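PA0821 (Pseudomonas aeruginosa, PDB 7DRG) probably acts as the immunity protein that protects Pseudomonas aeruginosa against a putative VRR-NUC domain effector of its type VI secretion system. Local coordinates at residues Arg41-Lys47 against Asp142-Phe148; Leu58-Glu64 against Asp168-Leu173; Ser110-Thr114 against Trp125-Ile129; Pro175-Gly181 against Ser231-Asn237. All blocks are in the same frame, centred on the assembly; numbering follows the deposited sequence.

Interaction 1 (Arg41-Lys47 against Asp142-Phe148)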
# COMPACT_ATOMS: atom_id res chain seq x y z
N ARG B 41 16.93 -12.46 2.42
CA ARG B 41 18.15 -11.78 2.00
C ARG B 41 18.97 -11.36 3.20
O ARG B 41 18.43 -10.90 4.21
CB ARG B 41 17.82 -10.55 1.15
CG ARG B 41 19.04 -9.90 0.49
CD ARG B 41 18.59 -8.82 -0.52
NE ARG B 41 18.09 -7.61 0.13
CZ ARG B 41 17.42 -6.67 -0.53
NH1 ARG B 41 17.18 -6.83 -1.82
NH2 ARG B 41 17.01 -5.57 0.09
N GLY B 42 20.29 -11.50 3.08
CA GLY B 42 21.22 -11.01 4.08
C GLY B 42 22.11 -9.94 3.48
O GLY B 42 22.50 -10.03 2.31
N THR B 43 22.42 -8.93 4.28
CA THR B 43 23.21 -7.77 3.87
C THR B 43 24.32 -7.55 4.89
O THR B 43 24.04 -7.42 6.08
CB THR B 43 22.33 -6.53 3.78
OG1 THR B 43 21.26 -6.76 2.85
CG2 THR B 43 23.13 -5.32 3.36
N LEU B 44 25.56 -7.51 4.42
CA LEU B 44 26.73 -7.34 5.28
C LEU B 44 27.55 -6.17 4.76
O LEU B 44 27.95 -6.17 3.59
CB LEU B 44 27.58 -8.61 5.33
CG LEU B 44 26.91 -9.87 5.90
CD1 LEU B 44 27.85 -11.06 5.77
CD2 LEU B 44 26.53 -9.65 7.34
N TYR B 45 27.79 -5.18 5.62
CA TYR B 45 28.65 -4.05 5.29
C TYR B 45 30.02 -4.31 5.92
O TYR B 45 30.11 -4.48 7.14
CB TYR B 45 28.07 -2.74 5.83
CG TYR B 45 26.67 -2.37 5.34
CD1 TYR B 45 25.54 -2.93 5.92
CD2 TYR B 45 26.50 -1.40 4.35
CE1 TYR B 45 24.26 -2.55 5.51
CE2 TYR B 45 25.24 -1.03 3.93
CZ TYR B 45 24.12 -1.60 4.51
OH TYR B 45 22.87 -1.22 4.09
N PHE B 46 31.08 -4.31 5.11
CA PHE B 46 32.39 -4.73 5.59
C PHE B 46 33.48 -3.89 4.94
O PHE B 46 33.25 -3.21 3.94
CB PHE B 46 32.64 -6.23 5.32
CG PHE B 46 32.76 -6.56 3.86
CD1 PHE B 46 31.63 -6.72 3.07
CD2 PHE B 46 34.00 -6.72 3.26
CE1 PHE B 46 31.73 -7.01 1.72
CE2 PHE B 46 34.11 -7.03 1.91
CZ PHE B 46 32.97 -7.17 1.14
N LYS B 47 34.69 -3.97 5.49
CA LYS B 47 35.80 -3.17 4.97
C LYS B 47 36.91 -4.06 4.43
O LYS B 47 36.89 -5.29 4.55
CB LYS B 47 36.33 -2.22 6.05
CG LYS B 47 35.29 -1.20 6.49
CD LYS B 47 35.87 -0.10 7.37
CE LYS B 47 34.79 0.86 7.82
NZ LYS B 47 35.36 1.99 8.61
N ASP B 142 35.08 3.77 2.21
CA ASP B 142 35.74 2.51 2.56
C ASP B 142 34.81 1.35 2.85
O ASP B 142 35.29 0.26 3.19
CB ASP B 142 36.68 2.73 3.76
CG ASP B 142 35.95 3.17 5.02
OD1 ASP B 142 34.72 3.36 4.98
OD2 ASP B 142 36.61 3.32 6.07
N LEU B 143 33.50 1.52 2.71
CA LEU B 143 32.55 0.50 3.14
C LEU B 143 32.03 -0.26 1.92
O LEU B 143 31.47 0.34 0.99
CB LEU B 143 31.39 1.14 3.90
CG LEU B 143 30.52 0.16 4.69
CD1 LEU B 143 31.37 -0.61 5.70
CD2 LEU B 143 29.40 0.93 5.38
N SER B 144 32.24 -1.58 1.92
CA SER B 144 31.76 -2.47 0.87
C SER B 144 30.56 -3.27 1.37
O SER B 144 30.21 -3.24 2.55
CB SER B 144 32.89 -3.39 0.41
OG SER B 144 33.97 -2.63 -0.13
N VAL B 145 29.91 -3.98 0.45
CA VAL B 145 28.65 -4.66 0.75
C VAL B 145 28.65 -6.04 0.10
O VAL B 145 29.00 -6.17 -1.07
CB VAL B 145 27.43 -3.86 0.27
CG1 VAL B 145 26.15 -4.67 0.47
CG2 VAL B 145 27.33 -2.52 0.99
N LEU B 146 28.25 -7.05 0.87
CA LEU B 146 27.87 -8.35 0.33
C LEU B 146 26.40 -8.57 0.63
O LEU B 146 25.99 -8.48 1.79
CB LEU B 146 28.70 -9.48 0.95
CG LEU B 146 28.22 -10.90 0.63
CD1 LEU B 146 28.29 -11.18 -0.87
CD2 LEU B 146 29.05 -11.94 1.38
N GLU B 147 25.62 -8.87 -0.40
CA GLU B 147 24.21 -9.24 -0.23
C GLU B 147 23.97 -10.59 -0.87
O GLU B 147 24.50 -10.87 -1.95
CB GLU B 147 23.26 -8.22 -0.86
CG GLU B 147 23.23 -6.87 -0.21
CD GLU B 147 21.94 -6.13 -0.54
OE1 GLU B 147 21.13 -5.93 0.38
OE2 GLU B 147 21.73 -5.78 -1.73
N PHE B 148 23.17 -11.42 -0.22
CA PHE B 148 22.90 -12.73 -0.78
C PHE B 148 21.52 -13.18 -0.32
O PHE B 148 21.01 -12.70 0.70
CB PHE B 148 23.98 -13.75 -0.38
CG PHE B 148 23.94 -14.13 1.06
CD1 PHE B 148 24.42 -13.27 2.03
CD2 PHE B 148 23.42 -15.35 1.45
CE1 PHE B 148 24.38 -13.63 3.38
CE2 PHE B 148 23.37 -15.72 2.79
CZ PHE B 148 23.85 -14.84 3.75
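Phe46, Phe148 and Glu147 lose the most surface in this antiparallel β-strand pairing, where Arg41-Phe46 runs against Ser144-Phe148 with axes 4.7 Å apart at 161°. Gly42, Leu44 and Phe46 make hydrogen-bonded pairs with Phe148, Leu146 and Ser144; Thr43-Glu147 and Tyr45-Val145 are the non-hydrogen-bonded pairs between them.

The two phenylalanine rings share a face with Leu44 and Leu146; helix 161-173 covers Leu44, Leu146 and Phe148, and Leu58 of helix 52-69 packs on Phe46. Phe46 holds CG between its backbone N and carbonyl carbon (chi1 67°), which folds the ring back over the partner strand. Ser144 CB then lies over one ring face in a CH-pi contact, 4.0 Å from the centroid, while the ring edge at Phe46 CE1 meets Leu146 N at 3.6 Å. Phe148 reaches across in the same manner to Gly42, where no side chain stands in its way, and Phe148 CE1 comes to 4.2 Å from Gly42 CA. Its ring also meets those of Phe162 and Phe169.

On the other face Glu147 lies alongside Thr43, pointing the same way. Thr43 OG1 donates to Glu147 OE1 over 2.6 Å, using the anti lone pair of that oxygen. Glu147 OE1 also sits over one face of the Arg41 guanidinium, 3.5 Å from NE, so this salt bridge is a matter of charge and no N-H points along it; Arg41 NH1 instead bonds Asn185. Ala213 packs on this face.

At the more exposed end, Lys47 extends its chain so that NZ bridges Asp142 OD2 at 3.1 Å, arriving 41° out of the carboxylate plane.

Interaction 2 (Leu58-Glu64 against Asp168-Leu173)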
# COMPACT_ATOMS: atom_id res chain seq x y z
N LEU B 58 35.82 -13.72 0.46
CA LEU B 58 34.62 -13.57 -0.35
C LEU B 58 34.44 -14.74 -1.30
O LEU B 58 33.32 -15.20 -1.54
CB LEU B 58 34.70 -12.26 -1.14
CG LEU B 58 34.49 -10.98 -0.33
CD1 LEU B 58 34.89 -9.75 -1.15
CD2 LEU B 58 33.03 -10.86 0.11
N CYS B 59 35.55 -15.25 -1.85
CA CYS B 59 35.46 -16.41 -2.72
C CYS B 59 35.05 -17.65 -1.96
O CYS B 59 34.35 -18.50 -2.51
CB CYS B 59 36.79 -16.64 -3.43
SG CYS B 59 37.08 -15.38 -4.69
N GLN B 60 35.50 -17.79 -0.70
CA GLN B 60 35.04 -18.90 0.12
C GLN B 60 33.56 -18.76 0.45
O GLN B 60 32.83 -19.76 0.46
CB GLN B 60 35.89 -19.01 1.39
CG GLN B 60 35.44 -20.07 2.39
CD GLN B 60 35.58 -21.51 1.90
OE1 GLN B 60 36.42 -21.83 1.06
NE2 GLN B 60 34.75 -22.39 2.46
N CYS B 61 33.10 -17.53 0.69
CA CYS B 61 31.66 -17.30 0.84
C CYS B 61 30.90 -17.78 -0.39
O CYS B 61 29.87 -18.45 -0.27
CB CYS B 61 31.37 -15.82 1.09
SG CYS B 61 31.96 -15.14 2.64
N PHE B 62 31.39 -17.42 -1.58
CA PHE B 62 30.69 -17.83 -2.79
C PHE B 62 30.71 -19.34 -2.96
O PHE B 62 29.71 -19.92 -3.41
CB PHE B 62 31.27 -17.13 -4.02
CG PHE B 62 30.48 -17.40 -5.27
CD1 PHE B 62 29.16 -16.99 -5.37
CD2 PHE B 62 31.05 -18.07 -6.34
CE1 PHE B 62 28.41 -17.23 -6.50
CE2 PHE B 62 30.30 -18.32 -7.49
CZ PHE B 62 28.98 -17.89 -7.57
N ASP B 63 31.82 -20.00 -2.63
CA ASP B 63 31.86 -21.47 -2.71
C ASP B 63 30.75 -22.08 -1.86
O ASP B 63 30.05 -23.00 -2.30
CB ASP B 63 33.21 -22.00 -2.25
CG ASP B 63 34.33 -21.77 -3.26
OD1 ASP B 63 34.04 -21.51 -4.45
OD2 ASP B 63 35.50 -21.89 -2.85
N GLU B 64 30.60 -21.59 -0.63
CA GLU B 64 29.55 -22.06 0.27
C GLU B 64 28.16 -21.83 -0.31
O GLU B 64 27.28 -22.69 -0.24
CB GLU B 64 29.67 -21.33 1.60
CG GLU B 64 30.44 -22.02 2.66
CD GLU B 64 30.13 -21.43 4.01
OE1 GLU B 64 30.70 -20.37 4.34
OE2 GLU B 64 29.30 -22.02 4.74
N ASP B 168 28.60 -17.90 8.91
CA ASP B 168 29.89 -18.21 8.30
C ASP B 168 30.47 -16.99 7.59
O ASP B 168 31.68 -16.73 7.68
CB ASP B 168 29.75 -19.36 7.31
CG ASP B 168 29.63 -20.72 8.00
OD1 ASP B 168 29.71 -20.77 9.23
OD2 ASP B 168 29.44 -21.74 7.29
N PHE B 169 29.62 -16.23 6.89
CA PHE B 169 30.11 -15.06 6.17
C PHE B 169 30.55 -13.97 7.15
O PHE B 169 31.57 -13.30 6.93
CB PHE B 169 29.04 -14.49 5.23
CG PHE B 169 28.62 -15.41 4.10
CD1 PHE B 169 29.18 -16.67 3.93
CD2 PHE B 169 27.65 -14.99 3.20
CE1 PHE B 169 28.77 -17.49 2.90
CE2 PHE B 169 27.24 -15.81 2.16
CZ PHE B 169 27.80 -17.05 2.00
N ALA B 170 29.77 -13.76 8.21
CA ALA B 170 30.14 -12.77 9.22
C ALA B 170 31.49 -13.11 9.82
O ALA B 170 32.33 -12.23 10.04
CB ALA B 170 29.07 -12.71 10.31
N ARG B 171 31.71 -14.40 10.08
CA ARG B 171 32.95 -14.85 10.69
C ARG B 171 34.16 -14.51 9.82
O ARG B 171 35.21 -14.11 10.34
CB ARG B 171 32.85 -16.36 10.94
CG ARG B 171 33.92 -16.95 11.81
CD ARG B 171 33.31 -18.05 12.66
NE ARG B 171 32.38 -18.90 11.91
CZ ARG B 171 31.39 -19.59 12.46
NH1 ARG B 171 31.19 -19.52 13.78
NH2 ARG B 171 30.59 -20.34 11.72
N ARG B 172 34.02 -14.63 8.50
CA ARG B 172 35.18 -14.37 7.62
C ARG B 172 35.35 -12.89 7.27
O ARG B 172 36.46 -12.51 7.02
CB ARG B 172 35.04 -14.92 6.20
CG ARG B 172 34.33 -16.24 6.04
CD ARG B 172 34.74 -16.93 4.77
NE ARG B 172 34.53 -18.33 4.98
CZ ARG B 172 33.39 -18.95 4.76
NH1 ARG B 172 32.38 -18.28 4.27
NH2 ARG B 172 33.27 -20.22 5.01
N LEU B 173 34.26 -12.12 7.21
CA LEU B 173 34.37 -10.76 6.72
C LEU B 173 34.48 -9.73 7.84
O LEU B 173 34.79 -8.56 7.55
CB LEU B 173 33.17 -10.42 5.83
CG LEU B 173 33.02 -11.31 4.59
CD1 LEU B 173 31.74 -10.97 3.83
CD2 LEU B 173 34.23 -11.15 3.67
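Cys61 and Phe169 meet where two helices pass each other antiparallel: the axes of Leu58-Glu64 and Asp168-Leu173 come within 9.9 Å at 169°, and Cys61 CA lies 6.0 Å from Phe169 CA. The side chains divide into an apolar layer next to the β-strands and a polar layer farther out.

In the apolar layer Cys61 CB stands over one face of the Phe169 ring, 3.7 Å from its centroid, and SG approaches the same ring obliquely in a sulfur-aromatic contact. Leu58 and Leu173 cross at about a right angle, with their CD2 methyls 3.8 Å apart.

In the polar layer Arg172 grips Glu64 end-on: NH1 and NH2 both donate to OE1, each over 2.7 Å. OE1 lies in the guanidinium plane, but the carboxylate is turned 88° to it. Arg172 NH1 also donates to Cys61 SG over 3.6 Å, a usual length for a sulfur acceptor. Gln60 CG presses on one face of the guanidinium and Asp168 O lies over the opposite face, so the group is sandwiched and its rotation restrained, with Glu64 OE1 fixing its edge.

Glu64 OE2 is 2.6 Å from Asp168 OD2, close enough that one of the two acids probably carries a proton. With Arg172 on Glu64 and Arg171 on Asp168, the neighbouring arginines would offset much of the remaining negative charge.

Interaction 3 (Ser110-Thr114 against Trp125-Ile129)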
# COMPACT_ATOMS: atom_id res chain seq x y z
N SER B 110 32.79 -5.88 -8.53
CA SER B 110 31.39 -5.78 -8.96
C SER B 110 30.99 -7.14 -9.52
O SER B 110 31.40 -7.50 -10.63
CB SER B 110 31.20 -4.67 -9.99
OG SER B 110 29.84 -4.58 -10.39
N PHE B 111 30.21 -7.90 -8.75
CA PHE B 111 29.76 -9.23 -9.15
C PHE B 111 28.37 -9.44 -8.60
O PHE B 111 28.18 -9.44 -7.38
CB PHE B 111 30.69 -10.33 -8.62
CG PHE B 111 32.11 -10.20 -9.08
CD1 PHE B 111 32.51 -10.70 -10.31
CD2 PHE B 111 33.06 -9.60 -8.27
CE1 PHE B 111 33.82 -10.59 -10.73
CE2 PHE B 111 34.38 -9.48 -8.68
CZ PHE B 111 34.75 -9.98 -9.92
N CYS B 112 27.40 -9.64 -9.49
CA CYS B 112 26.02 -9.88 -9.07
C CYS B 112 25.50 -11.12 -9.78
O CYS B 112 25.19 -11.07 -10.97
CB CYS B 112 25.14 -8.67 -9.36
SG CYS B 112 23.47 -8.90 -8.76
N TYR B 113 25.41 -12.23 -9.05
CA TYR B 113 24.84 -13.47 -9.56
C TYR B 113 23.36 -13.50 -9.25
O TYR B 113 22.96 -13.28 -8.10
CB TYR B 113 25.51 -14.69 -8.92
CG TYR B 113 26.97 -14.88 -9.25
CD1 TYR B 113 27.96 -14.28 -8.49
CD2 TYR B 113 27.36 -15.69 -10.31
CE1 TYR B 113 29.31 -14.48 -8.77
CE2 TYR B 113 28.71 -15.90 -10.60
CZ TYR B 113 29.67 -15.28 -9.84
OH TYR B 113 31.00 -15.49 -10.12
N THR B 114 22.54 -13.77 -10.27
CA THR B 114 21.09 -13.80 -10.10
C THR B 114 20.53 -15.09 -10.67
O THR B 114 21.21 -15.85 -11.36
CB THR B 114 20.41 -12.59 -10.76
OG1 THR B 114 20.52 -12.70 -12.19
CG2 THR B 114 21.02 -11.28 -10.30
N TRP B 125 17.43 -16.20 -5.81
CA TRP B 125 18.80 -16.51 -5.45
C TRP B 125 19.68 -15.35 -5.87
O TRP B 125 19.58 -14.88 -7.01
CB TRP B 125 19.30 -17.79 -6.14
CG TRP B 125 18.59 -19.06 -5.77
CD1 TRP B 125 17.52 -19.62 -6.39
CD2 TRP B 125 18.96 -19.97 -4.71
NE1 TRP B 125 17.18 -20.80 -5.78
CE2 TRP B 125 18.05 -21.04 -4.75
CE3 TRP B 125 19.96 -19.97 -3.74
CZ2 TRP B 125 18.11 -22.10 -3.85
CZ3 TRP B 125 20.03 -21.03 -2.85
CH2 TRP B 125 19.10 -22.08 -2.91
N LEU B 126 20.53 -14.88 -4.96
CA LEU B 126 21.36 -13.70 -5.21
C LEU B 126 22.68 -13.85 -4.49
O LEU B 126 22.72 -14.32 -3.35
CB LEU B 126 20.65 -12.43 -4.73
CG LEU B 126 21.49 -11.15 -4.74
CD1 LEU B 126 21.56 -10.60 -6.15
CD2 LEU B 126 20.93 -10.11 -3.76
N PHE B 127 23.77 -13.43 -5.14
CA PHE B 127 25.04 -13.23 -4.46
C PHE B 127 25.68 -12.01 -5.11
O PHE B 127 26.04 -12.06 -6.28
CB PHE B 127 25.94 -14.46 -4.58
CG PHE B 127 27.17 -14.42 -3.71
CD1 PHE B 127 28.35 -13.85 -4.17
CD2 PHE B 127 27.16 -14.99 -2.44
CE1 PHE B 127 29.49 -13.84 -3.38
CE2 PHE B 127 28.31 -14.98 -1.65
CZ PHE B 127 29.46 -14.40 -2.11
N ASP B 128 25.79 -10.92 -4.35
CA ASP B 128 26.14 -9.61 -4.91
C ASP B 128 27.28 -9.01 -4.11
O ASP B 128 27.11 -8.71 -2.92
CB ASP B 128 24.90 -8.70 -4.88
CG ASP B 128 25.11 -7.37 -5.57
OD1 ASP B 128 26.25 -7.01 -5.92
OD2 ASP B 128 24.09 -6.67 -5.76
N ILE B 129 28.43 -8.80 -4.75
CA ILE B 129 29.58 -8.16 -4.13
C ILE B 129 29.73 -6.76 -4.71
O ILE B 129 29.76 -6.59 -5.93
CB ILE B 129 30.88 -8.95 -4.36
CG1 ILE B 129 30.79 -10.33 -3.73
CG2 ILE B 129 32.07 -8.17 -3.79
CD1 ILE B 129 31.90 -11.26 -4.23
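Phe111 with Ile129 and Tyr113 with Phe127 are the hydrogen-bonded pairs of a β-hairpin, whose antiparallel strands Ser110-Thr114 and Leu126-Ile129 lie 4.6 Å apart by their axes. Ile129 N donates to Phe111 O over 2.7 Å and Phe111 N answers to Ile129 O over 3.1 Å. Tyr113 N bonds Phe127 O at 2.8 Å, with a return bond from Phe127 N to Tyr113 O. Weaker C-H donors fill in between them: Asp128 CA comes to 3.2 Å from Phe111 O, and Leu126 CA similarly approaches Tyr113 O.

The apolar contacts lie on two faces. Cys112 has SG anti to the backbone N (chi1 -177°), which aims the sulfur diagonally at Leu126 CD1, 3.7 Å away, with Asp128 OD2 also nearby. On the other face Tyr113 CD1 is 4.4 Å from Phe127 CD1, and Phe127 O lies at the edge of the tyrosine ring. Phe62 of helix 52-69 stacks on Tyr113 and meets the Phe127 ring as well, while Leu96 and Met99 cover Phe111 and Tyr113.

All the hydrogen bonds between these two segments are thus made by the main chain; the side chains touch only lightly across the pair, and the face of Phe111, Tyr113 and Phe127 packs chiefly against the helices.

Interaction 4 (Pro175-Gly181 against Ser231-Asn237)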
# COMPACT_ATOMS: atom_id res chain seq x y z
N PRO B 175 32.19 -7.98 9.59
CA PRO B 175 31.50 -6.79 9.08
C PRO B 175 31.30 -5.73 10.15
O PRO B 175 31.36 -6.00 11.36
CB PRO B 175 30.14 -7.34 8.61
CG PRO B 175 30.32 -8.84 8.56
CD PRO B 175 31.31 -9.15 9.63
N GLU B 176 31.02 -4.51 9.69
CA GLU B 176 30.70 -3.43 10.60
C GLU B 176 29.27 -3.55 11.12
O GLU B 176 29.00 -3.24 12.29
CB GLU B 176 30.88 -2.08 9.90
CG GLU B 176 32.19 -1.95 9.14
CD GLU B 176 33.39 -1.78 10.05
OE1 GLU B 176 33.36 -0.86 10.88
OE2 GLU B 176 34.35 -2.59 9.93
N GLN B 177 28.36 -3.98 10.27
CA GLN B 177 26.94 -4.04 10.58
C GLN B 177 26.26 -4.87 9.51
O GLN B 177 26.83 -5.13 8.45
CB GLN B 177 26.31 -2.64 10.65
CG GLN B 177 26.48 -1.86 9.36
CD GLN B 177 25.85 -0.48 9.42
OE1 GLN B 177 24.65 -0.36 9.66
NE2 GLN B 177 26.66 0.56 9.21
N GLY B 178 25.03 -5.28 9.79
CA GLY B 178 24.33 -6.12 8.84
C GLY B 178 23.00 -6.57 9.39
O GLY B 178 22.66 -6.32 10.55
N TYR B 179 22.25 -7.25 8.53
CA TYR B 179 20.91 -7.72 8.88
C TYR B 179 20.49 -8.75 7.84
O TYR B 179 21.02 -8.80 6.73
CB TYR B 179 19.88 -6.58 8.94
CG TYR B 179 20.05 -5.56 7.84
CD1 TYR B 179 19.51 -5.78 6.58
CD2 TYR B 179 20.79 -4.40 8.06
CE1 TYR B 179 19.71 -4.85 5.55
CE2 TYR B 179 20.98 -3.47 7.05
CZ TYR B 179 20.44 -3.70 5.80
OH TYR B 179 20.66 -2.77 4.82
N ALA B 180 19.49 -9.55 8.21
CA ALA B 180 18.92 -10.52 7.28
C ALA B 180 17.45 -10.73 7.61
O ALA B 180 17.05 -10.64 8.77
CB ALA B 180 19.64 -11.86 7.32
N GLY B 181 16.67 -11.02 6.58
CA GLY B 181 15.24 -11.25 6.76
C GLY B 181 14.55 -11.13 5.42
O GLY B 181 15.18 -11.22 4.37
N SER B 231 16.34 -6.94 11.97
CA SER B 231 15.47 -7.85 11.23
C SER B 231 15.57 -9.20 11.91
O SER B 231 15.91 -9.28 13.10
CB SER B 231 15.84 -7.89 9.74
OG SER B 231 14.79 -8.49 9.00
N TRP B 232 15.27 -10.28 11.17
CA TRP B 232 15.37 -11.61 11.76
C TRP B 232 16.78 -11.87 12.29
O TRP B 232 16.95 -12.37 13.41
CB TRP B 232 14.99 -12.68 10.72
CG TRP B 232 15.03 -14.07 11.28
CD1 TRP B 232 14.47 -14.51 12.45
CD2 TRP B 232 15.67 -15.22 10.69
NE1 TRP B 232 14.73 -15.84 12.63
CE2 TRP B 232 15.46 -16.31 11.57
CE3 TRP B 232 16.39 -15.43 9.51
CZ2 TRP B 232 15.93 -17.59 11.29
CZ3 TRP B 232 16.87 -16.70 9.24
CH2 TRP B 232 16.65 -17.76 10.12
N LEU B 233 17.79 -11.52 11.51
CA LEU B 233 19.17 -11.53 11.98
C LEU B 233 19.67 -10.10 11.99
O LEU B 233 19.38 -9.33 11.06
CB LEU B 233 20.05 -12.41 11.10
CG LEU B 233 19.52 -13.80 10.77
CD1 LEU B 233 20.55 -14.59 9.96
CD2 LEU B 233 19.16 -14.57 12.05
N THR B 234 20.38 -9.73 13.05
CA THR B 234 20.97 -8.40 13.19
C THR B 234 22.42 -8.56 13.60
O THR B 234 22.71 -9.26 14.56
CB THR B 234 20.21 -7.58 14.23
OG1 THR B 234 18.81 -7.60 13.91
CG2 THR B 234 20.69 -6.13 14.22
N LEU B 235 23.33 -7.92 12.86
CA LEU B 235 24.77 -8.04 13.11
C LEU B 235 25.30 -6.73 13.67
O LEU B 235 25.12 -5.67 13.06
CB LEU B 235 25.53 -8.43 11.84
CG LEU B 235 27.03 -8.70 12.02
CD1 LEU B 235 27.49 -9.69 10.99
CD2 LEU B 235 27.85 -7.42 11.87
N LEU B 236 25.99 -6.81 14.81
CA LEU B 236 26.67 -5.67 15.41
C LEU B 236 28.15 -6.02 15.56
O LEU B 236 28.47 -7.06 16.13
CB LEU B 236 26.11 -5.34 16.79
CG LEU B 236 24.59 -5.20 16.96
CD1 LEU B 236 24.27 -4.93 18.41
CD2 LEU B 236 24.04 -4.10 16.07
N ASN B 237 29.02 -5.14 15.08
CA ASN B 237 30.43 -5.33 15.42
C ASN B 237 30.65 -4.94 16.88
O ASN B 237 29.75 -4.43 17.56
CB ASN B 237 31.34 -4.54 14.47
CG ASN B 237 31.23 -3.03 14.61
OD1 ASN B 237 30.29 -2.51 15.22
ND2 ASN B 237 32.19 -2.32 14.03
O HOH W 1 34.27 -3.93 12.80
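Ala180 faces both Trp232 and Leu233, a classic β-bulge at one end of the antiparallel pairing between Gln177-Ala180 and Leu233-Asn237. This end is the tight one. Ala180 N donates to Leu233 O over 2.9 Å and Leu233 N returns a bond to Ala180 O over 3.0 Å, while Ala180 CB lies 3.8 Å from Leu233 CB. Trp232, the extra residue of the bulge, leads its indole away, and NE1 bonds Gly273 O.

Packing stays close as far as Leu235, which buries more surface here than any other residue. With chi1 at -175° its branch swings to the side of its own carbonyl carbon, and the two methyls divide the contact: Leu235 CD1 meets Pro175 CG at 3.8 Å and CD2 approaches Gln177 CA. Leu235 CB lies against the backbone N and O of Gly178, which has no side chain. Leu235 N bonds Gly178 O at 2.9 Å from 55° above the carbonyl plane. On the other face Tyr179 sends its hydroxyl to that of Tyr45, tying the pairing to strand 34-46.

Toward Glu176 the ladder slackens. The bond from Gly178 N to Leu235 O is weak at 3.3 Å, and so is that from Asn237 N to Glu176 O at 3.4 Å. Asn237 is the N-cap of the following helix, its OD1 accepting from Arg240 N. Asn237 ND2 donates over 2.9 Å to a water, which in turn donates weakly to Glu176 OE2.

In the fold
From the N terminus, the chain runs through Arg41-Lys47 and then helix 52-69, opening the loops of interactions 1 and 2. The hairpin of interaction 3 closes its own short loop within both. Asp142-Phe148 then returns to close interaction 1, and Asp168-Leu173 closes interaction 2; as their segments alternate, these two contacts cross. Interaction 4 follows in series, with Ser231-Asn237 coming back to Pro175-Gly181. Interactions 3, 1 and 4 each join one pair of strands, and the pairings of 126-131 with 144-151 and of 34-46 with 177-180 complete the series, while interaction 2 ties together the two helices lying against them, touching all three.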